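Manganese-binding protein (Chlamydia trachomatis, PDB 6NSI) binds iron, manganese and nickel ions, preferring ferrous iron, and delivers them to the membrane permease of the YtgABCD ABC transporter for import into the cytoplasm. Local coordinates at residues A[101-104]-A[109-112]; A[85-90]-A[114-119]; A[145-150]-A[175-180]. All coordinates share one frame; numbering follows the deposited sequence.

Interaction 1. Residues A[101-104]-A[109-112]; sequences PHIW and VWGA. With FE (Fe (III) ion), chain B.
Val109 meets Ile103: its CG1 methyl lies 3.7 Å from Ile103 CB, the two branched side chains crossing at about a right angle. Beta-branched residues put methyl groups close to the backbone, where loop and helix lie near each other. One step along the helix, the indole of Trp110 is turned toward the 3-10 segment by its first torsion (chi1 -153°), and receives Trp104 over one face: Trp104 CB stands 3.6 Å from the centroid of its six-membered ring, 14° off the normal, a CH-pi contact. At the edge of the same indole, Ile103 CG1 comes to 3.7 Å from Trp110 CZ3. The Trp104 indole presents its edge to that face in a T-shaped pair, planes 75° apart, and leads away from Trp110 to the metal-site side, its NE1 bonding to Ser259 O and its side chain lying near the ligand Asp260. Trp110 NE1 is satisfied by Met10 O. His102, pointing away from the helix, at the centre of an inverse gamma turn, binds iron through NE2 at 2.2 Å, while its ND1 bonds to Asp100. With His36, His168 and Asp260 it forms the three-histidine, one-aspartate metal site of this solute-binding protein.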
loop_
_atom_site.group_PDB
_atom_site.type_symbol
_atom_site.label_atom_id
_atom_site.label_comp_id
_atom_site.label_asym_id
_atom_site.label_seq_id
_atom_site.Cartn_x
_atom_site.Cartn_y
_atom_site.Cartn_z
ATOM N N PRO A 101 4.535 -6.858 0.322
ATOM C CA PRO A 101 4.844 -5.670 1.133
ATOM C C PRO A 101 3.705 -4.669 1.278
ATOM O O PRO A 101 3.853 -3.712 2.054
ATOM C CB PRO A 101 6.011 -5.036 0.368
ATOM C CG PRO A 101 5.695 -5.377 -1.064
ATOM C CD PRO A 101 5.113 -6.766 -1.034
ATOM N N HIS A 102 2.579 -4.853 0.578
ATOM C CA HIS A 102 1.612 -3.769 0.401
ATOM C C HIS A 102 0.653 -3.610 1.569
ATOM O O HIS A 102 -0.564 -3.540 1.360
ATOM C CB HIS A 102 0.804 -3.988 -0.884
ATOM C CG HIS A 102 1.659 -4.106 -2.109
ATOM N ND1 HIS A 102 2.126 -5.318 -2.580
ATOM C CD2 HIS A 102 2.129 -3.164 -2.964
ATOM C CE1 HIS A 102 2.847 -5.114 -3.671
ATOM N NE2 HIS A 102 2.859 -3.819 -3.928
ATOM N N ILE A 103 1.175 -3.511 2.798
ATOM C CA ILE A 103 0.282 -3.450 3.959
ATOM C C ILE A 103 -0.371 -2.089 4.155
ATOM O O ILE A 103 -1.314 -1.977 4.950
ATOM C CB ILE A 103 1.034 -3.849 5.247
ATOM C CG1 ILE A 103 2.279 -2.975 5.447
ATOM C CG2 ILE A 103 1.390 -5.349 5.225
ATOM C CD1 ILE A 103 3.021 -3.197 6.806
ATOM N N TRP A 104 0.090 -1.044 3.462
ATOM C CA TRP A 104 -0.455 0.296 3.666
ATOM C C TRP A 104 -1.833 0.496 3.042
ATOM O O TRP A 104 -2.405 1.583 3.193
ATOM C CB TRP A 104 0.506 1.356 3.113
ATOM C CG TRP A 104 0.788 1.155 1.636
ATOM C CD1 TRP A 104 0.051 1.626 0.581
ATOM C CD2 TRP A 104 1.867 0.406 1.069
ATOM N NE1 TRP A 104 0.616 1.220 -0.619
ATOM C CE2 TRP A 104 1.734 0.477 -0.346
ATOM C CE3 TRP A 104 2.945 -0.304 1.611
ATOM C CZ2 TRP A 104 2.635 -0.143 -1.212
ATOM C CZ3 TRP A 104 3.839 -0.917 0.746
ATOM C CH2 TRP A 104 3.678 -0.834 -0.651
ATOM N N VAL A 109 -3.859 -2.262 9.632
ATOM C CA VAL A 109 -2.452 -2.639 9.689
ATOM C C VAL A 109 -1.569 -1.391 9.659
ATOM O O VAL A 109 -0.641 -1.257 10.463
ATOM C CB VAL A 109 -2.121 -3.630 8.548
ATOM C CG1 VAL A 109 -0.642 -4.046 8.573
ATOM C CG2 VAL A 109 -3.017 -4.876 8.644
ATOM N N TRP A 110 -1.864 -0.437 8.766
ATOM C CA TRP A 110 -1.034 0.762 8.700
ATOM C C TRP A 110 -1.164 1.601 9.969
ATOM O O TRP A 110 -0.220 2.305 10.347
ATOM C CB TRP A 110 -1.385 1.593 7.464
ATOM C CG TRP A 110 -0.216 2.426 6.970
ATOM C CD1 TRP A 110 -0.195 3.781 6.785
ATOM C CD2 TRP A 110 1.092 1.953 6.594
ATOM N NE1 TRP A 110 1.037 4.184 6.319
ATOM C CE2 TRP A 110 1.843 3.082 6.184
ATOM C CE3 TRP A 110 1.696 0.688 6.550
ATOM C CZ2 TRP A 110 3.168 2.987 5.759
ATOM C CZ3 TRP A 110 3.022 0.598 6.116
ATOM C CH2 TRP A 110 3.735 1.738 5.731
ATOM N N GLY A 111 -2.312 1.545 10.637
ATOM C CA GLY A 111 -2.406 2.156 11.956
ATOM C C GLY A 111 -1.428 1.540 12.934
ATOM O O GLY A 111 -0.735 2.248 13.673
ATOM N N ALA A 112 -1.356 0.204 12.954
ATOM C CA ALA A 112 -0.336 -0.468 13.753
ATOM C C ALA A 112 1.068 -0.044 13.330
ATOM O O ALA A 112 1.936 0.189 14.180
ATOM C CB ALA A 112 -0.495 -1.982 13.641
HETATM FE FE FE B . 3.642 -2.690 -5.630
#

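Interaction 2. Residues A[85-90]-A[114-119]; sequences LNKNCF and VKEMAA
Bends in both side chains bring Lys87 and Glu116 together. Lys87 sets out with CG anti to its carbonyl carbon (chi1 -53°) and turns again at its third and fourth torsions, which carries the ammonium group across to the helix. Glu116 starts in the same way but folds at chi2 (-62°), so that its carboxylate curls back instead of reaching straight out. The two side chains approach from opposite directions, and Lys87 NZ donates to Glu116 OE2 at 2.9 Å in a salt bridge.

The ammonium takes the syn lone pair of OE2, on the side of the other oxygen, yet the grip is one-sided: Glu116 OE1 remains 3.7 Å from Lys87 NZ. The methylenes follow the charge, with Lys87 CD also 3.7 Å from Glu116 OE2. Long, flexible side chains fit this position, since they can span the distance between two backbones that do not themselves touch. Lys87 is exposed and Glu116 only partly covered, so solvent probably screens the attraction: it is a solvent-facing salt bridge.

The turn that offers the lysine is well defined. Leu85 to Asn88 form a type I beta turn, closed by Asn88 N to Leu85 O at 3.2 Å, and Asn88, with positive phi, is the C-prime residue of a Schellman motif; asparagine tolerates that backbone conformation better than most residues. The motif ends helix 80-85, and the salt bridge therefore ties the loop leaving this helix to the middle of helix 107-124. Glu116 also packs on Arg83 and Leu84 of helix 80-85, whereas Val114 and Ala118 pack between helices 9-19 and 129-154, and Met117 reaches helix 9-19 and Leu80 of helix 80-85.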
loop_
_atom_site.group_PDB
_atom_site.type_symbol
_atom_site.label_atom_id
_atom_site.label_comp_id
_atom_site.label_asym_id
_atom_site.label_seq_id
_atom_site.Cartn_x
_atom_site.Cartn_y
_atom_site.Cartn_z
ATOM N N LEU A 85 5.531 -7.689 12.332
ATOM C CA LEU A 85 5.557 -9.146 12.345
ATOM C C LEU A 85 6.046 -9.680 13.686
ATOM O O LEU A 85 5.595 -10.745 14.127
ATOM C CB LEU A 85 6.429 -9.672 11.201
ATOM C CG LEU A 85 5.744 -9.845 9.838
ATOM C CD1 LEU A 85 6.662 -10.554 8.847
ATOM C CD2 LEU A 85 4.412 -10.589 9.968
ATOM N N ASN A 86 6.939 -8.944 14.357
ATOM C CA ASN A 86 7.462 -9.342 15.661
ATOM C C ASN A 86 6.367 -9.445 16.722
ATOM O O ASN A 86 6.631 -9.945 17.823
ATOM C CB ASN A 86 8.537 -8.341 16.128
ATOM C CG ASN A 86 9.906 -8.562 15.463
ATOM O OD1 ASN A 86 10.054 -9.369 14.539
ATOM N ND2 ASN A 86 10.914 -7.830 15.944
ATOM N N LYS A 87 5.149 -8.986 16.422
ATOM C CA LYS A 87 4.058 -8.983 17.385
ATOM C C LYS A 87 2.797 -9.647 16.841
ATOM O O LYS A 87 1.726 -9.486 17.440
ATOM C CB LYS A 87 3.740 -7.546 17.826
ATOM C CG LYS A 87 4.947 -6.771 18.344
ATOM C CD LYS A 87 4.778 -5.272 18.160
ATOM C CE LYS A 87 4.523 -4.572 19.488
ATOM N NZ LYS A 87 5.236 -3.267 19.564
ATOM N N ASN A 88 2.899 -10.401 15.742
ATOM C CA ASN A 88 1.741 -10.928 15.022
ATOM C C ASN A 88 0.628 -9.880 14.953
ATOM O O ASN A 88 -0.556 -10.200 15.121
ATOM C CB ASN A 88 1.243 -12.233 15.666
ATOM C CG ASN A 88 0.732 -13.252 14.629
ATOM O OD1 ASN A 88 0.839 -13.049 13.417
ATOM N ND2 ASN A 88 0.184 -14.353 15.116
ATOM N N CYS A 89 1.011 -8.616 14.735
ATOM C CA CYS A 89 0.028 -7.566 14.495
ATOM C C CYS A 89 -0.809 -7.872 13.263
ATOM O O CYS A 89 -1.970 -7.449 13.175
ATOM C CB CYS A 89 0.722 -6.209 14.331
ATOM S SG CYS A 89 1.480 -5.532 15.843
ATOM N N PHE A 90 -0.241 -8.596 12.302
ATOM C CA PHE A 90 -0.973 -8.985 11.109
ATOM C C PHE A 90 -0.432 -10.317 10.613
ATOM O O PHE A 90 0.620 -10.794 11.049
ATOM C CB PHE A 90 -0.886 -7.912 10.011
ATOM C CG PHE A 90 0.418 -7.907 9.253
ATOM C CD1 PHE A 90 1.581 -7.459 9.848
ATOM C CD2 PHE A 90 0.469 -8.333 7.930
ATOM C CE1 PHE A 90 2.780 -7.450 9.158
ATOM C CE2 PHE A 90 1.664 -8.323 7.224
ATOM C CZ PHE A 90 2.823 -7.877 7.837
ATOM N N VAL A 114 1.852 2.847 12.068
ATOM C CA VAL A 114 2.041 4.183 12.617
ATOM C C VAL A 114 2.325 4.119 14.115
ATOM O O VAL A 114 3.114 4.922 14.638
ATOM C CB VAL A 114 0.820 5.055 12.282
ATOM C CG1 VAL A 114 0.855 6.354 13.053
ATOM C CG2 VAL A 114 0.787 5.325 10.774
ATOM N N LYS A 115 1.763 3.123 14.795
ATOM C CA LYS A 115 2.034 2.951 16.241
ATOM C C LYS A 115 3.527 2.701 16.422
ATOM O O LYS A 115 4.087 3.243 17.348
ATOM C CB LYS A 115 1.208 1.815 16.843
ATOM C CG LYS A 115 0.685 2.100 18.241
ATOM C CD LYS A 115 -0.241 1.043 18.767
ATOM C CE LYS A 115 -1.334 0.712 17.779
ATOM N NZ LYS A 115 -2.304 1.819 17.632
ATOM N N GLU A 116 4.127 1.900 15.549
ATOM C CA GLU A 116 5.559 1.632 15.635
ATOM C C GLU A 116 6.374 2.868 15.278
ATOM O O GLU A 116 7.412 3.127 15.894
ATOM C CB GLU A 116 5.934 0.467 14.721
ATOM C CG GLU A 116 5.206 -0.821 15.043
ATOM C CD GLU A 116 5.516 -1.323 16.436
ATOM O OE1 GLU A 116 6.698 -1.281 16.843
ATOM O OE2 GLU A 116 4.571 -1.753 17.126
ATOM N N MET A 117 5.930 3.634 14.276
ATOM C CA MET A 117 6.581 4.903 13.963
ATOM C C MET A 117 6.654 5.800 15.195
ATOM O O MET A 117 7.731 6.283 15.560
ATOM C CB MET A 117 5.837 5.625 12.847
ATOM C CG MET A 117 5.724 4.866 11.516
ATOM S SD MET A 117 4.855 5.926 10.345
ATOM C CE MET A 117 4.093 4.720 9.240
ATOM N N ALA A 118 5.508 6.048 15.834
ATOM C CA ALA A 118 5.477 6.893 17.028
ATOM C C ALA A 118 6.421 6.373 18.102
ATOM O O ALA A 118 7.227 7.131 18.661
ATOM C CB ALA A 118 4.054 6.974 17.572
ATOM N N ALA A 119 6.325 5.080 18.421
ATOM C CA ALA A 119 7.185 4.519 19.456
ATOM C C ALA A 119 8.648 4.722 19.097
ATOM O O ALA A 119 9.431 5.248 19.898
ATOM C CB ALA A 119 6.872 3.036 19.655
#

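Interaction 3. Residues A[145-150]-A[175-180]; sequences ELDRWA and TRRYLS
Tyr178 packs its ring against Ala150, whose CB is 3.9 Å from Tyr178 CE1; a small methyl here lets the ring come close. Beyond the ring, the phenol OH donates to Asp147 OD1 at 2.6 Å, meeting that oxygen nearly along its C-O axis, with carboxylate and ring planes 51° apart. Asp147 can reach because its CG is anti to the backbone N (chi1 178°), which swings the carboxylate across to helix 172-178.

Arg177, extended from CG to NE, arrives from the opposite direction and grips the carboxylate side-on. Its NE bonds to Asp147 OD1 at 3.1 Å, on the syn lone pair, and its NH2 to Asp147 OD2 at 3.0 Å, on the syn side. The two planes differ by 32°, so the fork is twisted. The aliphatic part of Arg177 returns over its neighbour, CG lying over the centre of one Tyr178 face. Tyr178 OH also accepts from Met107 N at the start of helix 107-124.

The contact joins helix 172-178 to the long helix 129-154, consistent with the backbone helix spanning the two lobes in this family. Three donors thus share two carboxylate oxygens, OD1 taking two of them. Such a pairing fixes the rotation of the carboxylate and would be expected to favour its ionised form.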
loop_
_atom_site.group_PDB
_atom_site.type_symbol
_atom_site.label_atom_id
_atom_site.label_comp_id
_atom_site.label_asym_id
_atom_site.label_seq_id
_atom_site.Cartn_x
_atom_site.Cartn_y
_atom_site.Cartn_z
ATOM N N GLU A 145 -10.987 5.997 12.405
ATOM C CA GLU A 145 -12.230 6.454 11.798
ATOM C C GLU A 145 -12.207 6.245 10.288
ATOM O O GLU A 145 -13.208 5.816 9.693
ATOM C CB GLU A 145 -12.472 7.921 12.137
ATOM C CG GLU A 145 -13.832 8.413 11.702
ATOM C CD GLU A 145 -14.066 9.842 12.110
ATOM O OE1 GLU A 145 -13.267 10.348 12.929
ATOM O OE2 GLU A 145 -15.034 10.457 11.608
ATOM N N LEU A 146 -11.070 6.553 9.660
ATOM C CA LEU A 146 -10.859 6.259 8.246
ATOM C C LEU A 146 -11.120 4.787 7.931
ATOM O O LEU A 146 -11.764 4.460 6.927
ATOM C CB LEU A 146 -9.429 6.642 7.881
ATOM C CG LEU A 146 -9.046 7.160 6.505
ATOM C CD1 LEU A 146 -10.196 7.898 5.852
ATOM C CD2 LEU A 146 -7.802 8.060 6.655
ATOM N N ASP A 147 -10.638 3.886 8.793
ATOM C CA ASP A 147 -10.815 2.453 8.570
ATOM C C ASP A 147 -12.286 2.048 8.654
ATOM O O ASP A 147 -12.775 1.280 7.814
ATOM C CB ASP A 147 -9.962 1.671 9.576
ATOM C CG ASP A 147 -10.125 0.177 9.439
ATOM O OD1 ASP A 147 -9.726 -0.380 8.386
ATOM O OD2 ASP A 147 -10.675 -0.439 10.373
ATOM N N ARG A 148 -13.004 2.545 9.668
ATOM C CA ARG A 148 -14.437 2.283 9.767
ATOM C C ARG A 148 -15.170 2.804 8.540
ATOM O O ARG A 148 -16.051 2.123 7.997
ATOM C CB ARG A 148 -15.017 2.935 11.034
ATOM C CG ARG A 148 -14.752 2.182 12.331
ATOM C CD ARG A 148 -15.607 2.715 13.502
ATOM N NE ARG A 148 -15.383 4.136 13.769
ATOM C CZ ARG A 148 -14.368 4.626 14.484
ATOM N NH1 ARG A 148 -13.456 3.812 15.010
ATOM N NH2 ARG A 148 -14.255 5.939 14.663
ATOM N N TRP A 149 -14.844 4.031 8.114
ATOM C CA TRP A 149 -15.464 4.614 6.928
ATOM C C TRP A 149 -15.230 3.747 5.693
ATOM O O TRP A 149 -16.148 3.531 4.893
ATOM C CB TRP A 149 -14.921 6.025 6.690
ATOM C CG TRP A 149 -15.281 6.564 5.329
ATOM C CD1 TRP A 149 -16.480 7.103 4.947
ATOM C CD2 TRP A 149 -14.440 6.595 4.166
ATOM N NE1 TRP A 149 -16.432 7.484 3.626
ATOM C CE2 TRP A 149 -15.193 7.179 3.121
ATOM C CE3 TRP A 149 -13.122 6.192 3.912
ATOM C CZ2 TRP A 149 -14.674 7.364 1.828
ATOM C CZ3 TRP A 149 -12.598 6.385 2.636
ATOM C CH2 TRP A 149 -13.376 6.967 1.606
ATOM N N ALA A 150 -14.001 3.254 5.517
ATOM C CA ALA A 150 -13.691 2.411 4.359
ATOM C C ALA A 150 -14.490 1.114 4.402
ATOM O O ALA A 150 -15.124 0.723 3.413
ATOM C CB ALA A 150 -12.188 2.116 4.311
ATOM N N THR A 175 -8.113 -6.303 -0.141
ATOM C CA THR A 175 -9.175 -7.219 -0.540
ATOM C C THR A 175 -9.560 -8.152 0.603
ATOM O O THR A 175 -10.745 -8.421 0.831
ATOM C CB THR A 175 -8.702 -8.037 -1.742
ATOM O OG1 THR A 175 -8.465 -7.166 -2.873
ATOM C CG2 THR A 175 -9.722 -9.126 -2.083
ATOM N N ARG A 176 -8.557 -8.688 1.298
ATOM C CA ARG A 176 -8.800 -9.587 2.424
ATOM C C ARG A 176 -9.562 -8.878 3.548
ATOM O O ARG A 176 -10.480 -9.455 4.148
ATOM C CB ARG A 176 -7.456 -10.140 2.924
ATOM C CG ARG A 176 -7.554 -11.334 3.902
ATOM C CD ARG A 176 -6.166 -11.737 4.465
ATOM N NE ARG A 176 -5.524 -10.640 5.197
ATOM C CZ ARG A 176 -4.356 -10.726 5.853
ATOM N NH1 ARG A 176 -3.669 -11.871 5.869
ATOM N NH2 ARG A 176 -3.868 -9.661 6.502
ATOM N N ARG A 177 -9.208 -7.620 3.839
ATOM C CA ARG A 177 -9.882 -6.887 4.907
ATOM C C ARG A 177 -11.275 -6.419 4.498
ATOM O O ARG A 177 -12.247 -6.657 5.221
ATOM C CB ARG A 177 -9.055 -5.677 5.358
ATOM C CG ARG A 177 -9.828 -4.855 6.436
ATOM C CD ARG A 177 -8.925 -4.042 7.332
ATOM N NE ARG A 177 -9.610 -3.433 8.478
ATOM C CZ ARG A 177 -9.738 -4.014 9.677
ATOM N NH1 ARG A 177 -9.253 -5.236 9.892
ATOM N NH2 ARG A 177 -10.348 -3.378 10.679
ATOM N N TYR A 178 -11.390 -5.728 3.358
ATOM C CA TYR A 178 -12.576 -4.927 3.061
ATOM C C TYR A 178 -13.546 -5.572 2.094
ATOM O O TYR A 178 -14.698 -5.134 2.022
ATOM C CB TYR A 178 -12.187 -3.574 2.451
ATOM C CG TYR A 178 -11.352 -2.715 3.359
ATOM C CD1 TYR A 178 -11.853 -2.267 4.581
ATOM C CD2 TYR A 178 -10.056 -2.362 2.997
ATOM C CE1 TYR A 178 -11.080 -1.482 5.421
ATOM C CE2 TYR A 178 -9.278 -1.578 3.816
ATOM C CZ TYR A 178 -9.792 -1.131 5.027
ATOM O OH TYR A 178 -8.992 -0.349 5.842
ATOM N N LEU A 179 -13.100 -6.535 1.299
ATOM C CA LEU A 179 -13.929 -7.102 0.248
ATOM C C LEU A 179 -14.381 -8.516 0.568
ATOM O O LEU A 179 -15.163 -9.098 -0.201
ATOM C CB LEU A 179 -13.171 -7.080 -1.095
ATOM C CG LEU A 179 -12.896 -5.690 -1.694
ATOM C CD1 LEU A 179 -12.217 -5.799 -3.065
ATOM C CD2 LEU A 179 -14.155 -4.842 -1.785
ATOM N N SER A 180 -13.922 -9.081 1.681
ATOM C CA SER A 180 -14.100 -10.492 1.972
ATOM C C SER A 180 -14.785 -10.681 3.313
ATOM O O SER A 180 -14.670 -9.845 4.209
ATOM C CB SER A 180 -12.760 -11.216 1.981
ATOM O OG SER A 180 -11.984 -10.795 0.854
#

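Interactions 1 and 2 share helix 107-124, with centres about 9 Å apart, and they touch: Phe90 of the 85-90 loop packs against Ile103 and Val109, and Met117 against Trp110. Along the chain, 101-104 and 109-112 both fall between the two segments of interaction 2, so interaction 1 lies within the stretch of sequence that interaction 2, a surface salt bridge, spans. Interaction 3 follows later in sequence, its centre about 12 Å from that of interaction 1 and about 19 Å from that of interaction 2. Interaction 1, beside the iron site, lies between the other two, so the His102 loop is anchored to helix 107-124, while interaction 3 ties helix 172-178, which follows the ligand His168, to the long helix 129-154.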